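Local structure of clostripain-related protein (Bacteroides thetaiotaomicron, 5L20) at residues V6-W18 against K43-A55. The protein is probably a lipoprotein cysteine peptidase of the clostripain (C11) family, of which this chain is the amino-terminal part. Sequence-based numbering, arbitrary orientation.
Sequences VPTEQTVFMYLPW and KDERIIIFMCTTA
Pro7 lays its ring against Arg46: Pro7 CG sits 3.6 Å from Arg46 CG and over one face of the guanidinium. A water in the guanidinium plane accepts from Arg46 NH2 and donates to Pro7 O, while Arg46 NH1 is hydrogen-bonded to Ser100 OG. Glu9 N donates to Asp44 O at 2.9 Å; the two side chains run side by side, but their carboxylate planes are turned 78° apart. A salt bridge from Glu9 to Lys103 probably eases the like charges, whose nearest oxygens, Glu9 OE2 and Asp44 OD1, stay 5.4 Å apart. From Gln10 to Leu16 the chain runs parallel to strand 45-52, and Arg46, Val12, Ile48, Met14, Phe50, Leu16 and Cys52 in turn supply the N-H of a backbone ladder. Thr11 CG2 reaches Ile48 on the same face as Phe13 and Tyr15. Extending with CG anti to its backbone N (chi1 177°), Phe13 brings its ring edge to Phe50 CB, with CE1 at 3.6 Å. Tyr15 then runs alongside Phe50, their ring planes 34° apart, and Pro17 CD covers one Tyr15 face. On the face carrying Val12 and Met14, Leu16 CB packs against Met51 CG at 4.0 Å; a water bridges Leu16 O and Cys52 O. Past the strand, Ala55 CB makes a CH-pi contact 3.7 Å from the centroid of the Trp18 five-membered ring, and Asp20 holds Trp18 NE1. These strands form a beta-alpha-beta unit crossing over through helix 23-37, both interior in a mixed sheet, consistent with this family's caspase-like fold. The result is a backbone-set register, aromatics packed toward one face's C-terminal half, polar side chains gathered N-terminally and water at both ends.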
ATOM      1  N   VAL A   6      16.161  -0.228  12.476  1.00 44.92           N
ATOM      2  CA  VAL A   6      16.255   1.159  12.027  1.00 44.96           C
ATOM      3  C   VAL A   6      16.446   1.324  10.507  1.00 34.00           C
ATOM      4  O   VAL A   6      17.404   1.973  10.074  1.00 33.31           O
ATOM      5  CB  VAL A   6      17.418   1.875  12.734  1.00 50.03           C
ATOM      6  N   PRO A   7      15.535   0.757   9.689  1.00 31.99           N
ATOM      7  CA  PRO A   7      15.738   0.913   8.241  1.00 26.58           C
ATOM      8  C   PRO A   7      15.474   2.344   7.814  1.00 27.49           C
ATOM      9  O   PRO A   7      14.487   2.951   8.226  1.00 32.98           O
ATOM     10  CB  PRO A   7      14.711  -0.044   7.631  1.00 25.88           C
ATOM     11  CG  PRO A   7      13.634  -0.114   8.651  1.00 42.30           C
ATOM     12  CD  PRO A   7      14.294   0.029   9.991  1.00 27.11           C
ATOM     13  N   THR A   8      16.368   2.900   7.013  1.00 22.81           N
ATOM     14  CA  THR A   8      16.243   4.298   6.654  1.00 21.30           C
ATOM     15  C   THR A   8      16.445   4.545   5.171  1.00 17.30           C
ATOM     16  O   THR A   8      16.386   5.690   4.742  1.00 18.71           O
ATOM     17  CB  THR A   8      17.259   5.177   7.406  1.00 24.41           C
ATOM     18  OG1 THR A   8      18.582   4.675   7.181  1.00 33.91           O
ATOM     19  CG2 THR A   8      16.949   5.225   8.911  1.00 31.30           C
ATOM     20  N   GLU A   9      16.708   3.505   4.379  1.00 17.49           N
ATOM     21  CA  GLU A   9      17.052   3.775   2.980  1.00 18.42           C
ATOM     22  C   GLU A   9      15.840   3.943   2.049  1.00 12.73           C
ATOM     23  O   GLU A   9      15.813   4.885   1.247  1.00 15.25           O
ATOM     24  CB  GLU A   9      17.976   2.687   2.403  1.00 18.75           C
ATOM     25  CG  GLU A   9      19.375   2.662   3.007  1.00 18.94           C
ATOM     26  CD  GLU A   9      20.110   3.981   2.862  1.00 40.29           C
ATOM     27  OE1 GLU A   9      20.055   4.585   1.767  1.00 33.29           O
ATOM     28  OE2 GLU A   9      20.736   4.419   3.855  1.00 42.41           O
ATOM     29  N   GLN A  10      14.867   3.040   2.138  1.00 13.36           N
ATOM     30  CA  GLN A  10      13.800   3.014   1.142  1.00 11.52           C
ATOM     31  C   GLN A  10      12.496   2.549   1.730  1.00 13.49           C
ATOM     32  O   GLN A  10      12.472   1.636   2.528  1.00 13.14           O
ATOM     33  CB  GLN A  10      14.177   2.092  -0.023  1.00 13.14           C
ATOM     34  CG  GLN A  10      13.141   2.067  -1.148  1.00 12.66           C
ATOM     35  CD  GLN A  10      13.247   0.787  -1.940  1.00 16.64           C
ATOM     36  OE1 GLN A  10      13.550  -0.275  -1.384  1.00 16.02           O
ATOM     37  NE2 GLN A  10      12.935   0.854  -3.235  1.00 14.67           N
ATOM     38  N   THR A  11      11.406   3.218   1.355  1.00 10.61           N
ATOM     39  CA  THR A  11      10.058   2.748   1.607  1.00 11.11           C
ATOM     40  C   THR A  11       9.423   2.390   0.283  1.00 10.79           C
ATOM     41  O   THR A  11       9.390   3.237  -0.641  1.00 11.96           O
ATOM     42  CB  THR A  11       9.201   3.847   2.242  1.00 12.29           C
ATOM     43  OG1 THR A  11       9.780   4.262   3.479  1.00 12.96           O
ATOM     44  CG2 THR A  11       7.798   3.369   2.468  1.00 13.61           C
ATOM     45  N   VAL A  12       8.937   1.157   0.179  1.00 10.03           N
ATOM     46  CA  VAL A  12       8.124   0.748  -0.960  1.00  8.65           C
ATOM     47  C   VAL A  12       6.671   0.853  -0.512  1.00 12.23           C
ATOM     48  O   VAL A  12       6.244   0.148   0.419  1.00 12.98           O
ATOM     49  CB  VAL A  12       8.442  -0.704  -1.417  1.00 12.08           C
ATOM     50  CG1 VAL A  12       7.528  -1.138  -2.542  1.00 11.75           C
ATOM     51  CG2 VAL A  12       9.916  -0.824  -1.850  1.00 12.17           C
ATOM     52  N   PHE A  13       5.925   1.757  -1.140  1.00 11.14           N
ATOM     53  CA  PHE A  13       4.530   1.981  -0.796  1.00  9.17           C
ATOM     54  C   PHE A  13       3.621   1.321  -1.818  1.00  9.58           C
ATOM     55  O   PHE A  13       3.559   1.765  -2.964  1.00 10.53           O
ATOM     56  CB  PHE A  13       4.257   3.479  -0.704  1.00 12.41           C
ATOM     57  CG  PHE A  13       2.817   3.822  -0.428  1.00  9.48           C
ATOM     58  CD1 PHE A  13       2.083   3.121   0.532  1.00 11.02           C
ATOM     59  CD2 PHE A  13       2.210   4.881  -1.106  1.00 11.20           C
ATOM     60  CE1 PHE A  13       0.759   3.465   0.776  1.00 10.47           C
ATOM     61  CE2 PHE A  13       0.908   5.222  -0.849  1.00  9.85           C
ATOM     62  CZ  PHE A  13       0.176   4.522   0.081  1.00  8.49           C
ATOM     63  N   MET A  14       2.899   0.288  -1.391  1.00  8.97           N
ATOM     64  CA  MET A  14       1.922  -0.381  -2.222  1.00 10.42           C
ATOM     65  C   MET A  14       0.569   0.266  -1.951  1.00  9.08           C
ATOM     66  O   MET A  14       0.055   0.197  -0.807  1.00 11.30           O
ATOM     67  CB  MET A  14       1.883  -1.879  -1.930  1.00 11.38           C
ATOM     68  CG  MET A  14       0.931  -2.601  -2.879  1.00 13.26           C
ATOM     69  SD  MET A  14       1.053  -4.392  -2.686  1.00 16.65           S
ATOM     70  CE  MET A  14       1.864  -4.740  -4.240  1.00 19.64           C
ATOM     71  N   TYR A  15      -0.011   0.834  -2.994  1.00  9.98           N
ATOM     72  CA  TYR A  15      -1.208   1.664  -2.911  1.00  9.30           C
ATOM     73  C   TYR A  15      -2.333   0.997  -3.696  1.00 10.06           C
ATOM     74  O   TYR A  15      -2.233   0.839  -4.930  1.00 10.13           O
ATOM     75  CB  TYR A  15      -0.882   3.056  -3.484  1.00  9.21           C
ATOM     76  CG  TYR A  15      -2.039   4.027  -3.554  1.00  8.39           C
ATOM     77  CD1 TYR A  15      -2.714   4.377  -2.400  1.00 10.38           C
ATOM     78  CD2 TYR A  15      -2.453   4.594  -4.755  1.00 10.48           C
ATOM     79  CE1 TYR A  15      -3.764   5.280  -2.428  1.00 10.70           C
ATOM     80  CE2 TYR A  15      -3.504   5.529  -4.795  1.00 10.83           C
ATOM     81  CZ  TYR A  15      -4.145   5.857  -3.633  1.00 10.12           C
ATOM     82  OH  TYR A  15      -5.206   6.715  -3.637  1.00 11.43           O
ATOM     83  N   LEU A  16      -3.364   0.559  -2.960  1.00 10.02           N
ATOM     84  CA  LEU A  16      -4.426  -0.274  -3.506  1.00  9.57           C
ATOM     85  C   LEU A  16      -5.778   0.384  -3.211  1.00 12.97           C
ATOM     86  O   LEU A  16      -6.553  -0.083  -2.347  1.00 12.61           O
ATOM     87  CB  LEU A  16      -4.352  -1.710  -2.941  1.00 13.62           C
ATOM     88  CG  LEU A  16      -3.017  -2.418  -3.193  1.00 10.44           C
ATOM     89  CD1 LEU A  16      -2.923  -3.660  -2.295  1.00 12.25           C
ATOM     90  CD2 LEU A  16      -2.902  -2.783  -4.661  1.00 12.57           C
ATOM     91  N   PRO A  17      -6.066   1.484  -3.883  1.00 11.85           N
ATOM     92  CA  PRO A  17      -7.353   2.145  -3.658  1.00 12.01           C
ATOM     93  C   PRO A  17      -8.491   1.288  -4.204  1.00 12.76           C
ATOM     94  O   PRO A  17      -8.266   0.304  -4.927  1.00 11.76           O
ATOM     95  CB  PRO A  17      -7.212   3.466  -4.423  1.00 12.90           C
ATOM     96  CG  PRO A  17      -6.230   3.160  -5.516  1.00 12.53           C
ATOM     97  CD  PRO A  17      -5.244   2.184  -4.893  1.00 10.75           C
ATOM     98  N   TRP A  18      -9.719   1.686  -3.896  1.00 14.14           N
ATOM     99  CA  TRP A  18     -10.866   0.834  -4.236  1.00 14.26           C
ATOM    100  C   TRP A  18     -10.996   0.589  -5.730  1.00 13.96           C
ATOM    101  O   TRP A  18     -10.923   1.515  -6.531  1.00 14.86           O
ATOM    102  CB  TRP A  18     -12.151   1.468  -3.694  1.00 13.56           C
ATOM    103  CG  TRP A  18     -13.375   0.648  -3.945  1.00 15.64           C
ATOM    104  CD1 TRP A  18     -14.424   0.982  -4.741  1.00 15.98           C
ATOM    105  CD2 TRP A  18     -13.672  -0.638  -3.388  1.00 15.10           C
ATOM    106  NE1 TRP A  18     -15.371  -0.029  -4.723  1.00 17.90           N
ATOM    107  CE2 TRP A  18     -14.920  -1.036  -3.907  1.00 16.23           C
ATOM    108  CE3 TRP A  18     -12.989  -1.502  -2.527  1.00 14.55           C
ATOM    109  CZ2 TRP A  18     -15.520  -2.260  -3.569  1.00 18.33           C
ATOM    110  CZ3 TRP A  18     -13.587  -2.725  -2.193  1.00 21.16           C
ATOM    111  CH2 TRP A  18     -14.835  -3.084  -2.721  1.00 22.69           C
ATOM    112  N   LYS A  43      16.220  -5.191   5.619  1.00 27.75           N
ATOM    113  CA  LYS A  43      17.062  -4.587   6.654  1.00 25.49           C
ATOM    114  C   LYS A  43      17.197  -3.059   6.522  1.00 24.49           C
ATOM    115  O   LYS A  43      17.292  -2.340   7.514  1.00 29.49           O
ATOM    116  CB  LYS A  43      18.448  -5.230   6.633  1.00 31.61           C
ATOM    117  CG  LYS A  43      18.434  -6.753   6.808  1.00 36.96           C
ATOM    118  CD  LYS A  43      19.857  -7.287   6.892  1.00 40.09           C
ATOM    119  CE  LYS A  43      19.892  -8.808   6.905  1.00 44.49           C
ATOM    120  NZ  LYS A  43      19.082  -9.356   8.029  1.00 53.43           N
ATOM    121  N   ASP A  44      17.217  -2.569   5.289  1.00 18.84           N
ATOM    122  CA  ASP A  44      17.364  -1.138   5.024  1.00 17.65           C
ATOM    123  C   ASP A  44      16.081  -0.522   4.494  1.00 17.52           C
ATOM    124  O   ASP A  44      16.073   0.661   4.145  1.00 17.23           O
ATOM    125  CB  ASP A  44      18.449  -0.872   3.981  1.00 19.35           C
ATOM    126  CG  ASP A  44      19.847  -0.993   4.520  1.00 32.22           C
ATOM    127  OD1 ASP A  44      20.082  -0.657   5.699  1.00 31.51           O
ATOM    128  OD2 ASP A  44      20.721  -1.409   3.726  1.00 34.93           O
ATOM    129  N   GLU A  45      15.036  -1.335   4.379  1.00 18.89           N
ATOM    130  CA  GLU A  45      13.816  -0.902   3.684  1.00 18.26           C
ATOM    131  C   GLU A  45      12.581  -1.290   4.465  1.00 22.73           C
ATOM    132  O   GLU A  45      12.621  -2.228   5.266  1.00 22.24           O
ATOM    133  CB  GLU A  45      13.741  -1.511   2.279  1.00 17.90           C
ATOM    134  CG  GLU A  45      14.950  -1.245   1.379  1.00 18.70           C
ATOM    135  CD  GLU A  45      16.057  -2.286   1.529  1.00 27.49           C
ATOM    136  OE1 GLU A  45      15.858  -3.302   2.234  1.00 27.07           O
ATOM    137  OE2 GLU A  45      17.131  -2.081   0.923  1.00 25.36           O
ATOM    138  N   ARG A  46      11.480  -0.576   4.213  1.00 16.17           N
ATOM    139  CA  ARG A  46      10.169  -0.947   4.742  1.00 15.42           C
ATOM    140  C   ARG A  46       9.179  -1.096   3.593  1.00 13.44           C
ATOM    141  O   ARG A  46       9.291  -0.394   2.579  1.00 14.23           O
ATOM    142  CB  ARG A  46       9.631   0.105   5.713  1.00 15.02           C
ATOM    143  CG  ARG A  46      10.369   0.253   7.063  1.00 19.86           C
ATOM    144  CD  ARG A  46       9.480   1.034   8.075  1.00 18.35           C
ATOM    145  NE  ARG A  46      10.192   1.533   9.245  1.00 28.95           N
ATOM    146  CZ  ARG A  46      10.931   2.644   9.266  1.00 31.74           C
ATOM    147  NH1 ARG A  46      11.082   3.383   8.164  1.00 25.82           N
ATOM    148  NH2 ARG A  46      11.550   3.011  10.385  1.00 33.46           N
ATOM    149  N   ILE A  47       8.201  -1.974   3.775  1.00 12.58           N
ATOM    150  CA  ILE A  47       7.076  -2.101   2.865  1.00 12.20           C
ATOM    151  C   ILE A  47       5.833  -1.634   3.609  1.00 13.38           C
ATOM    152  O   ILE A  47       5.499  -2.194   4.666  1.00 12.97           O
ATOM    153  CB  ILE A  47       6.867  -3.544   2.374  1.00 15.09           C
ATOM    154  CG1 ILE A  47       8.070  -3.983   1.526  1.00 15.87           C
ATOM    155  CG2 ILE A  47       5.580  -3.617   1.564  1.00 17.50           C
ATOM    156  CD1 ILE A  47       8.034  -5.403   1.081  1.00 16.38           C
ATOM    157  N   ILE A  48       5.173  -0.617   3.071  1.00 13.69           N
ATOM    158  CA  ILE A  48       3.973  -0.026   3.658  1.00 11.79           C
ATOM    159  C   ILE A  48       2.843  -0.186   2.653  1.00 15.53           C
ATOM    160  O   ILE A  48       3.045   0.086   1.463  1.00 11.23           O
ATOM    161  CB  ILE A  48       4.165   1.476   3.961  1.00 11.95           C
ATOM    162  CG1 ILE A  48       5.386   1.730   4.854  1.00 12.16           C
ATOM    163  CG2 ILE A  48       2.850   2.080   4.485  1.00 14.88           C
ATOM    164  CD1 ILE A  48       5.254   1.080   6.242  1.00 15.85           C
ATOM    165  N   ILE A  49       1.677  -0.648   3.097  1.00 11.42           N
ATOM    166  CA  ILE A  49       0.559  -0.895   2.218  1.00 11.00           C
ATOM    167  C   ILE A  49      -0.667  -0.116   2.659  1.00 12.11           C
ATOM    168  O   ILE A  49      -1.011  -0.133   3.845  1.00 11.83           O
ATOM    169  CB  ILE A  49       0.220  -2.393   2.152  1.00 11.80           C
ATOM    170  CG1 ILE A  49       1.501  -3.170   1.794  1.00 15.22           C
ATOM    171  CG2 ILE A  49      -0.934  -2.633   1.195  1.00 12.97           C
ATOM    172  CD1 ILE A  49       1.303  -4.640   1.518  1.00 15.43           C
ATOM    173  N   PHE A  50      -1.277   0.610   1.726  1.00 12.85           N
ATOM    174  CA  PHE A  50      -2.601   1.207   1.896  1.00 11.33           C
ATOM    175  C   PHE A  50      -3.556   0.381   1.083  1.00 11.92           C
ATOM    176  O   PHE A  50      -3.388   0.258  -0.133  1.00 11.99           O
ATOM    177  CB  PHE A  50      -2.638   2.661   1.425  1.00 11.90           C
ATOM    178  CG  PHE A  50      -4.009   3.281   1.401  1.00 12.01           C
ATOM    179  CD1 PHE A  50      -4.842   3.154   0.287  1.00 13.15           C
ATOM    180  CD2 PHE A  50      -4.454   4.029   2.503  1.00 11.72           C
ATOM    181  CE1 PHE A  50      -6.102   3.794   0.263  1.00 12.67           C
ATOM    182  CE2 PHE A  50      -5.695   4.659   2.486  1.00 12.76           C
ATOM    183  CZ  PHE A  50      -6.523   4.546   1.374  1.00 12.74           C
ATOM    184  N   MET A  51      -4.580  -0.189   1.716  1.00 11.79           N
ATOM    185  CA  MET A  51      -5.566  -0.927   0.950  1.00 12.07           C
ATOM    186  C   MET A  51      -6.989  -0.608   1.387  1.00 14.83           C
ATOM    187  O   MET A  51      -7.305  -0.691   2.583  1.00 15.37           O
ATOM    188  CB  MET A  51      -5.332  -2.437   1.038  1.00 14.65           C
ATOM    189  CG  MET A  51      -6.365  -3.179   0.238  1.00 16.85           C
ATOM    190  SD  MET A  51      -6.017  -4.933   0.161  1.00 19.18           S
ATOM    191  CE  MET A  51      -7.536  -5.504  -0.566  1.00 17.35           C
ATOM    192  N   CYS A  52      -7.822  -0.233   0.427  1.00 13.73           N
ATOM    193  CA  CYS A  52      -9.269  -0.106   0.643  1.00 14.09           C
ATOM    194  C   CYS A  52      -9.863  -1.497   0.763  1.00 17.94           C
ATOM    195  O   CYS A  52      -9.748  -2.303  -0.155  1.00 16.17           O
ATOM    196  CB  CYS A  52      -9.940   0.654  -0.499  1.00 11.64           C
ATOM    197  SG  CYS A  52      -9.620   2.427  -0.506  1.00 15.63           S
ATOM    198  N   THR A  53     -10.504  -1.784   1.892  1.00 17.10           N
ATOM    199  CA  THR A  53     -11.176  -3.071   2.032  1.00 18.16           C
ATOM    200  C   THR A  53     -12.631  -2.954   1.576  1.00 18.80           C
ATOM    201  O   THR A  53     -13.273  -3.963   1.251  1.00 22.38           O
ATOM    202  CB  THR A  53     -11.118  -3.557   3.469  1.00 20.66           C
ATOM    203  OG1 THR A  53     -11.641  -2.526   4.307  1.00 20.67           O
ATOM    204  CG2 THR A  53      -9.678  -3.832   3.895  1.00 20.81           C
ATOM    205  N   THR A  54     -13.159  -1.726   1.600  1.00 17.06           N
ATOM    206  CA  THR A  54     -14.411  -1.371   0.929  1.00 18.60           C
ATOM    207  C   THR A  54     -14.202  -0.026   0.259  1.00 16.56           C
ATOM    208  O   THR A  54     -13.115   0.565   0.393  1.00 17.90           O
ATOM    209  CB  THR A  54     -15.611  -1.269   1.907  1.00 21.13           C
ATOM    210  OG1 THR A  54     -15.503  -0.052   2.663  1.00 20.06           O
ATOM    211  CG2 THR A  54     -15.672  -2.479   2.857  1.00 20.56           C
ATOM    212  N   ALA A  55     -15.222   0.495  -0.414  1.00 16.31           N
ATOM    213  CA  ALA A  55     -15.087   1.786  -1.089  1.00 18.58           C
ATOM    214  C   ALA A  55     -14.806   2.931  -0.108  1.00 23.08           C
ATOM    215  O   ALA A  55     -14.257   3.971  -0.496  1.00 21.09           O
ATOM    216  CB  ALA A  55     -16.327   2.092  -1.891  1.00 21.79           C
TER
HETATM  217  O   HOH W   1      13.276   5.239   9.318  1.00 35.34           O
HETATM  218  O   HOH W   2      18.999   1.557   6.722  1.00 27.27           O
HETATM  219  O   HOH W   3      -8.523  -2.151  -2.606  1.00 14.50           O